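PDB 1WYD: hypothetical aspartyl-tRNA synthetase from Sulfolobus tokodaii, which charges both tRNA(Asp) and tRNA(Asn) with L-aspartate, first activating the amino acid with ATP and then transferring it to the tRNA. Local coordinates for residues T64-I69 with A100-D105; K142-T147 with M226-A231; P188-E193 with L384-Y389. One frame throughout, in Å; residues are numbered along the deposited sequence.

Interaction 1. Residues T64-I69 with A100-D105; sequences TQESVI and APLPLD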
# COMPACT_ATOMS: atom_id res chain seq x y z
N THR B 64 -10.81 11.72 34.23
CA THR B 64 -9.55 12.41 33.99
C THR B 64 -9.39 12.50 32.52
O THR B 64 -9.97 11.68 31.81
CB THR B 64 -8.40 11.59 34.56
OG1 THR B 64 -8.37 10.30 33.91
CG2 THR B 64 -8.69 11.27 36.02
N GLN B 65 -8.58 13.44 32.06
CA GLN B 65 -8.41 13.63 30.63
C GLN B 65 -7.77 12.38 30.01
O GLN B 65 -6.90 11.73 30.63
CB GLN B 65 -7.57 14.88 30.34
CG GLN B 65 -8.20 16.15 30.87
CD GLN B 65 -7.35 17.37 30.52
OE1 GLN B 65 -7.37 17.85 29.38
NE2 GLN B 65 -6.59 17.85 31.48
N GLU B 66 -8.26 12.05 28.82
CA GLU B 66 -7.88 10.88 28.00
C GLU B 66 -8.44 9.53 28.44
O GLU B 66 -8.21 8.53 27.77
CB GLU B 66 -6.37 10.82 27.68
CG GLU B 66 -5.84 11.91 26.74
CD GLU B 66 -6.72 12.23 25.52
OE1 GLU B 66 -7.26 13.35 25.50
OE2 GLU B 66 -6.88 11.39 24.60
N SER B 67 -9.18 9.48 29.54
CA SER B 67 -10.00 8.30 29.84
C SER B 67 -11.04 8.06 28.76
O SER B 67 -11.56 9.01 28.11
CB SER B 67 -10.71 8.46 31.16
OG SER B 67 -9.78 8.74 32.17
N VAL B 68 -11.36 6.80 28.56
CA VAL B 68 -12.30 6.42 27.53
C VAL B 68 -13.63 6.15 28.20
O VAL B 68 -13.71 5.33 29.13
CB VAL B 68 -11.79 5.17 26.78
CG1 VAL B 68 -12.82 4.68 25.82
CG2 VAL B 68 -10.44 5.46 26.09
N ILE B 69 -14.67 6.86 27.75
CA ILE B 69 -15.98 6.68 28.35
C ILE B 69 -17.09 6.38 27.35
O ILE B 69 -16.97 6.66 26.15
CB ILE B 69 -16.39 7.88 29.32
CG1 ILE B 69 -16.71 9.19 28.57
CG2 ILE B 69 -15.39 8.10 30.39
CD1 ILE B 69 -17.26 10.28 29.47
N ALA B 100 -3.04 10.14 35.72
CA ALA B 100 -3.06 11.59 35.76
C ALA B 100 -1.88 12.01 36.62
O ALA B 100 -1.52 11.28 37.54
CB ALA B 100 -4.35 12.06 36.38
N PRO B 101 -1.26 13.15 36.31
CA PRO B 101 -1.64 13.99 35.17
C PRO B 101 -1.03 13.44 33.90
O PRO B 101 -0.18 12.53 33.95
CB PRO B 101 -0.96 15.31 35.50
CG PRO B 101 0.32 14.88 36.16
CD PRO B 101 -0.13 13.74 37.05
N LEU B 102 -1.43 14.02 32.78
CA LEU B 102 -0.91 13.65 31.46
C LEU B 102 0.48 14.22 31.28
O LEU B 102 0.78 15.32 31.76
CB LEU B 102 -1.79 14.23 30.37
CG LEU B 102 -3.17 13.64 30.09
CD1 LEU B 102 -3.67 14.27 28.79
CD2 LEU B 102 -3.18 12.12 29.99
N PRO B 103 1.33 13.47 30.60
CA PRO B 103 2.66 13.96 30.23
C PRO B 103 2.60 14.86 28.98
O PRO B 103 3.55 15.59 28.69
CB PRO B 103 3.45 12.68 29.94
CG PRO B 103 2.37 11.67 29.47
CD PRO B 103 1.10 12.08 30.15
N LEU B 104 1.52 14.77 28.23
CA LEU B 104 1.34 15.63 27.07
C LEU B 104 -0.11 16.07 27.01
O LEU B 104 -1.01 15.25 27.19
CB LEU B 104 1.76 14.89 25.79
CG LEU B 104 1.96 15.72 24.53
CD1 LEU B 104 2.98 15.02 23.65
CD2 LEU B 104 0.63 15.98 23.74
N ASP B 105 -0.32 17.35 26.74
CA ASP B 105 -1.67 17.92 26.69
C ASP B 105 -2.30 17.81 25.32
O ASP B 105 -1.90 18.50 24.38
CB ASP B 105 -1.66 19.37 27.17
CG ASP B 105 -1.50 19.49 28.67
OD1 ASP B 105 -2.09 18.65 29.43
OD2 ASP B 105 -0.78 20.37 29.21
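Leu102, in the linker that leaves the N-terminal OB-fold domain, lays its isobutyl group against Gln65 and Glu66, the two corner residues of a type II beta turn running from Thr64 to Ser67. This turn precedes strand 68-77 of the OB barrel and is closed by the bond from Ser67 N to Thr64 O (3.3 Å). Glu66 holds the third position with the positive phi (76°) that a type II turn needs there.

The two methyls of Leu102 share the work. CD2 meets the turn backbone at Gln65 O, 3.8 Å away, and also approaches Glu66 CB. CD1 rests 3.8 Å from Glu66 CG and 4.2 Å from Gln65 CB, so it touches the aliphatic roots of both side chains. Leu102 carries CG anti to its carbonyl carbon (chi1 -73°), which sends the branch toward the turn, and it crosses the Glu66 chain at about a right angle. Beyond CG, Glu66 bends at chi2 and its carboxylate forms salt bridges, OE1 with Arg40 and OE2 with Arg126; it is the methylenes CB and CG that meet the leucine.

No hydrogen bond joins the two segments; the union is apolar and lies near the surface, where Tyr389 of the second subunit also packs on Leu102. Just before the linker segment, Ala98 is bonded through its backbone to Thr64 OG1 and Ser67 OG. At the margin of the contact, Thr64 CG2 faces Ala100 CB at 4.4 Å.

Interaction 2. Residues K142-T147 with M226-A231; sequences KAFRET and MDVEMA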
# COMPACT_ATOMS: atom_id res chain seq x y z
N LYS B 142 -6.17 7.56 -1.63
CA LYS B 142 -7.40 7.19 -2.30
C LYS B 142 -7.44 7.93 -3.65
O LYS B 142 -7.64 7.30 -4.69
CB LYS B 142 -8.60 7.54 -1.40
CG LYS B 142 -9.91 6.90 -1.81
CD LYS B 142 -11.13 7.82 -1.60
CE LYS B 142 -10.91 9.23 -2.20
NZ LYS B 142 -12.16 9.93 -2.63
N ALA B 143 -7.18 9.23 -3.64
CA ALA B 143 -7.32 10.05 -4.85
C ALA B 143 -6.24 9.69 -5.83
O ALA B 143 -6.44 9.79 -7.06
CB ALA B 143 -7.25 11.55 -4.55
N PHE B 144 -5.10 9.24 -5.30
CA PHE B 144 -3.97 8.86 -6.12
C PHE B 144 -4.35 7.61 -6.89
O PHE B 144 -4.12 7.52 -8.08
CB PHE B 144 -2.76 8.59 -5.20
CG PHE B 144 -1.57 7.96 -5.89
CD1 PHE B 144 -0.69 8.75 -6.65
CD2 PHE B 144 -1.28 6.59 -5.71
CE1 PHE B 144 0.41 8.21 -7.27
CE2 PHE B 144 -0.15 6.01 -6.33
CZ PHE B 144 0.72 6.84 -7.11
N ARG B 145 -4.92 6.62 -6.21
CA ARG B 145 -5.17 5.35 -6.85
C ARG B 145 -6.36 5.50 -7.81
O ARG B 145 -6.35 4.97 -8.92
CB ARG B 145 -5.43 4.29 -5.81
CG ARG B 145 -4.20 3.94 -4.96
CD ARG B 145 -4.41 2.69 -4.15
NE ARG B 145 -3.37 2.48 -3.16
CZ ARG B 145 -3.43 2.87 -1.89
NH1 ARG B 145 -4.50 3.52 -1.46
NH2 ARG B 145 -2.42 2.61 -1.04
N GLU B 146 -7.36 6.26 -7.39
CA GLU B 146 -8.55 6.51 -8.20
C GLU B 146 -8.21 6.98 -9.62
O GLU B 146 -8.65 6.37 -10.59
CB GLU B 146 -9.44 7.51 -7.46
CG GLU B 146 -10.67 7.98 -8.20
CD GLU B 146 -11.35 9.07 -7.41
OE1 GLU B 146 -12.45 8.82 -6.86
OE2 GLU B 146 -10.75 10.16 -7.29
N THR B 147 -7.36 8.01 -9.72
CA THR B 147 -6.91 8.53 -11.00
C THR B 147 -6.24 7.45 -11.82
O THR B 147 -6.45 7.36 -13.05
CB THR B 147 -5.94 9.71 -10.81
OG1 THR B 147 -6.63 10.76 -10.13
CG2 THR B 147 -5.60 10.38 -12.16
N MET B 226 5.50 6.59 -3.76
CA MET B 226 4.33 6.45 -4.62
C MET B 226 4.84 6.41 -6.06
O MET B 226 5.18 7.46 -6.64
CB MET B 226 3.37 7.62 -4.42
CG MET B 226 3.09 8.00 -2.94
SD MET B 226 2.27 9.59 -2.72
CE MET B 226 0.58 9.19 -3.14
N ASP B 227 4.84 5.21 -6.64
CA ASP B 227 5.54 4.92 -7.90
C ASP B 227 4.63 4.49 -9.00
O ASP B 227 3.64 3.75 -8.77
CB ASP B 227 6.58 3.80 -7.70
CG ASP B 227 7.82 4.31 -7.04
OD1 ASP B 227 8.71 4.86 -7.75
OD2 ASP B 227 8.00 4.23 -5.82
N VAL B 228 5.01 4.88 -10.21
CA VAL B 228 4.19 4.67 -11.39
C VAL B 228 5.09 4.42 -12.55
O VAL B 228 6.07 5.13 -12.73
CB VAL B 228 3.35 5.92 -11.62
CG1 VAL B 228 2.67 5.90 -12.99
CG2 VAL B 228 2.35 6.07 -10.48
N GLU B 229 4.78 3.42 -13.35
CA GLU B 229 5.62 3.06 -14.47
C GLU B 229 4.66 2.76 -15.62
O GLU B 229 3.68 2.05 -15.42
CB GLU B 229 6.52 1.84 -14.13
CG GLU B 229 7.80 1.72 -14.97
CD GLU B 229 8.78 2.89 -14.82
OE1 GLU B 229 9.61 3.12 -15.73
OE2 GLU B 229 8.77 3.59 -13.78
N MET B 230 4.91 3.34 -16.78
CA MET B 230 3.95 3.31 -17.88
C MET B 230 4.63 2.91 -19.19
O MET B 230 5.50 3.61 -19.69
CB MET B 230 3.25 4.68 -17.99
CG MET B 230 2.07 4.72 -18.93
SD MET B 230 1.38 6.43 -19.26
CE MET B 230 -0.25 5.98 -19.47
N ALA B 231 4.29 1.73 -19.70
CA ALA B 231 4.80 1.32 -21.01
C ALA B 231 4.14 2.12 -22.15
O ALA B 231 2.98 2.57 -22.03
CB ALA B 231 4.67 -0.18 -21.22
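Met226 places its terminal methyl over one face of the Phe144 ring, a Met-aromatic contact at the heart of this helix-on-strand packing. Helix 128-150 and strand 222-231 run almost parallel here, their local axes 7° apart and 11.1 Å distant at closest approach. The side chains of Phe144 and Met226 overlap alongside each other, pointing opposite ways.

The tight part is this pair. CE of Met226 stands 3.9 Å from the Phe144 ring centroid, a CH-pi contact displaced toward the rim at CG, to which CE comes within 3.7 Å. The sulfur SD lies farther above the same face, 5.1 Å from the centroid. The thioether bends at chi3 (78°), which brings CE down onto the ring, while Met226 CB reaches the far end at Phe144 CZ (3.9 Å). Val228 CG2 meets that same CZ obliquely at 3.8 Å. CG of Phe144, anti to its backbone nitrogen (chi1 171°), carries the ring on toward the strand. With an alanine in place of Phe144, the Met226 methyl would probably lose the face it rests on and be set free to turn, with a gap opening beside Val228.

The loose part lies away from the ring. Farther along, Met230 makes no contact with the helical segment and packs on Phe153 instead, while on the partly exposed flank of the helix Lys142 forms a salt bridge with Glu256 and Glu146 a hydrogen bond with Asn248.

Arg145, on this helix, forms a salt bridge to Glu155 of the second subunit. The contact thus sets the motif 1 helix, at the dimer interface, on a motif 2 strand of the largely antiparallel catalytic sheet, as in class II aminoacyl-tRNA synthetases.

Interaction 3. Residues P188-E193 with L384-Y389; sequences PQLYKE and LKWFDY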
# COMPACT_ATOMS: atom_id res chain seq x y z
N PRO B 188 11.21 0.91 -5.91
CA PRO B 188 10.89 -0.30 -6.66
C PRO B 188 11.49 -0.31 -8.07
O PRO B 188 11.27 -1.32 -8.79
CB PRO B 188 9.36 -0.29 -6.69
CG PRO B 188 9.00 1.10 -6.55
CD PRO B 188 10.09 1.86 -5.91
N GLN B 189 12.25 0.75 -8.42
CA GLN B 189 12.77 1.03 -9.77
C GLN B 189 12.83 -0.12 -10.78
O GLN B 189 12.08 -0.11 -11.77
CB GLN B 189 14.13 1.73 -9.72
CG GLN B 189 14.55 2.36 -11.05
CD GLN B 189 13.49 3.35 -11.57
OE1 GLN B 189 13.11 4.26 -10.85
NE2 GLN B 189 13.01 3.15 -12.82
N LEU B 190 13.74 -1.06 -10.59
CA LEU B 190 13.92 -2.15 -11.53
C LEU B 190 12.65 -2.99 -11.67
O LEU B 190 12.27 -3.34 -12.78
CB LEU B 190 15.09 -3.07 -11.11
CG LEU B 190 15.17 -4.45 -11.81
CD1 LEU B 190 15.54 -4.32 -13.30
CD2 LEU B 190 16.18 -5.39 -11.10
N TYR B 191 12.00 -3.28 -10.54
CA TYR B 191 10.86 -4.20 -10.54
C TYR B 191 9.63 -3.64 -11.24
O TYR B 191 8.91 -4.40 -11.91
CB TYR B 191 10.58 -4.69 -9.14
CG TYR B 191 11.73 -5.57 -8.62
CD1 TYR B 191 12.75 -5.02 -7.83
CD2 TYR B 191 11.82 -6.92 -8.97
CE1 TYR B 191 13.81 -5.80 -7.35
CE2 TYR B 191 12.88 -7.71 -8.51
CZ TYR B 191 13.88 -7.14 -7.70
OH TYR B 191 14.94 -7.90 -7.24
N LYS B 192 9.41 -2.33 -11.13
CA LYS B 192 8.22 -1.72 -11.71
C LYS B 192 8.42 -1.58 -13.21
O LYS B 192 7.48 -1.72 -13.98
CB LYS B 192 7.86 -0.39 -11.02
CG LYS B 192 8.85 0.72 -11.20
CD LYS B 192 8.53 1.92 -10.34
CE LYS B 192 9.40 3.11 -10.80
NZ LYS B 192 9.19 4.34 -10.04
N GLU B 193 9.67 -1.37 -13.63
CA GLU B 193 9.99 -1.41 -15.06
C GLU B 193 9.66 -2.78 -15.60
O GLU B 193 9.02 -2.90 -16.64
CB GLU B 193 11.45 -1.09 -15.31
CG GLU B 193 11.86 0.31 -14.85
CD GLU B 193 13.15 0.79 -15.49
OE1 GLU B 193 13.30 0.66 -16.73
OE2 GLU B 193 14.01 1.35 -14.77
N LEU B 384 20.42 -5.75 -16.51
CA LEU B 384 20.56 -5.82 -17.96
C LEU B 384 19.83 -6.97 -18.65
O LEU B 384 19.22 -6.76 -19.72
CB LEU B 384 22.03 -5.89 -18.32
CG LEU B 384 22.85 -4.66 -17.91
CD1 LEU B 384 24.33 -5.02 -18.06
CD2 LEU B 384 22.47 -3.46 -18.77
N LYS B 385 19.86 -8.15 -18.04
CA LYS B 385 19.38 -9.39 -18.67
C LYS B 385 17.96 -9.32 -19.19
O LYS B 385 17.66 -9.90 -20.24
CB LYS B 385 19.46 -10.58 -17.69
CG LYS B 385 18.48 -10.47 -16.53
CD LYS B 385 18.00 -11.84 -16.09
CE LYS B 385 18.75 -12.30 -14.85
NZ LYS B 385 18.10 -13.54 -14.35
N TRP B 386 17.08 -8.66 -18.44
CA TRP B 386 15.66 -8.64 -18.75
C TRP B 386 15.39 -7.97 -20.09
O TRP B 386 14.43 -8.32 -20.76
CB TRP B 386 14.88 -7.94 -17.65
CG TRP B 386 15.18 -8.46 -16.30
CD1 TRP B 386 15.91 -7.84 -15.33
CD2 TRP B 386 14.77 -9.73 -15.77
NE1 TRP B 386 15.99 -8.65 -14.22
CE2 TRP B 386 15.29 -9.81 -14.46
CE3 TRP B 386 14.02 -10.80 -16.26
CZ2 TRP B 386 15.09 -10.92 -13.64
CZ3 TRP B 386 13.82 -11.92 -15.45
CH2 TRP B 386 14.35 -11.96 -14.15
N PHE B 387 16.27 -7.06 -20.48
CA PHE B 387 16.17 -6.29 -21.74
C PHE B 387 16.60 -7.04 -23.00
O PHE B 387 16.52 -6.50 -24.10
CB PHE B 387 16.94 -4.96 -21.62
CG PHE B 387 16.39 -4.05 -20.56
CD1 PHE B 387 16.63 -4.29 -19.22
CD2 PHE B 387 15.57 -2.98 -20.90
CE1 PHE B 387 16.09 -3.50 -18.25
CE2 PHE B 387 15.04 -2.17 -19.92
CZ PHE B 387 15.29 -2.45 -18.59
N ASP B 388 17.01 -8.30 -22.85
CA ASP B 388 17.24 -9.15 -24.02
C ASP B 388 15.94 -9.67 -24.62
O ASP B 388 15.93 -10.19 -25.74
CB ASP B 388 18.12 -10.35 -23.66
CG ASP B 388 19.58 -9.98 -23.44
OD1 ASP B 388 20.20 -10.64 -22.56
OD2 ASP B 388 20.19 -9.08 -24.06
N TYR B 389 14.85 -9.55 -23.88
CA TYR B 389 13.62 -10.21 -24.31
C TYR B 389 12.41 -9.28 -24.42
O TYR B 389 11.35 -9.55 -23.85
CB TYR B 389 13.35 -11.43 -23.45
CG TYR B 389 14.49 -12.43 -23.48
CD1 TYR B 389 15.19 -12.75 -22.32
CD2 TYR B 389 14.88 -13.04 -24.68
CE1 TYR B 389 16.22 -13.67 -22.34
CE2 TYR B 389 15.93 -13.94 -24.73
CZ TYR B 389 16.60 -14.26 -23.55
OH TYR B 389 17.66 -15.17 -23.57
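Leu190 and Trp386 make the apolar half of this contact. One methyl of the leucine, CD1, comes obliquely to CD1 of the indole at 4.1 Å, and the two side chains cross at about a right angle. Leu190 CG stands opposite the backbone nitrogen (chi1 165°), which carries the branch round from the helix flank toward the tryptophan. On one face of the indole, Lys385 lays its CD over the centre, 3.7 Å above the plane, and Val122 of the second subunit also packs on Trp386.

Glu193 and Phe387 meet at the edge of the phenyl ring. Carboxylate oxygen OE1 sits near the ring plane, 4.1 Å from CZ, with the carboxylate turned 79° to the ring. A carboxylate oxygen at a ring edge would probably be favoured by the slightly positive rim hydrogens, though the distance makes this mild.

These residues belong to the class II catalytic domain: segment 188-193 holds the predicted aspartate region, residues 189-192, and the 3-10 turn 385-388 lies between helix 381-384 and strand 394-400. Glu193 also comes within about 4 Å of the side chain of Arg359, predicted to bind aspartate.

Hydrogen bonding fixes the carboxylate rather than joining the segments. OE1 is hydrogen-bonded to His394 NE2. OE2 takes the amide of Gln189, four residues earlier, with NE2 2.8 Å away and an N-H...O angle of 164°; the oxygen lies near the amide plane of the glutamine, whereas NE2 reaches it from above the carboxylate plane.

In the fold
Interactions 2 and 3 are neighbours in the catalytic domain, their centres 19 Å apart, and they touch through a salt bridge between Asp227 and Lys192. Both border the predicted substrate site: the side chain of Met226 lies about 4 Å from that of Leu401, on the ATP side, while Glu193 and Glu229 both approach Arg359, on the aspartate side. Interaction 1, where the OB-fold domain, probably anticodon-binding, meets the linker, is remote within the chain, its centre 41 Å from interaction 2 and 53 Å from interaction 3. The homodimer shortens this separation. Tyr389 of one subunit packs on Leu102 of the other, and its carbonyl is hydrogen-bonded to Arg126, one of the two arginines that pair with Glu66.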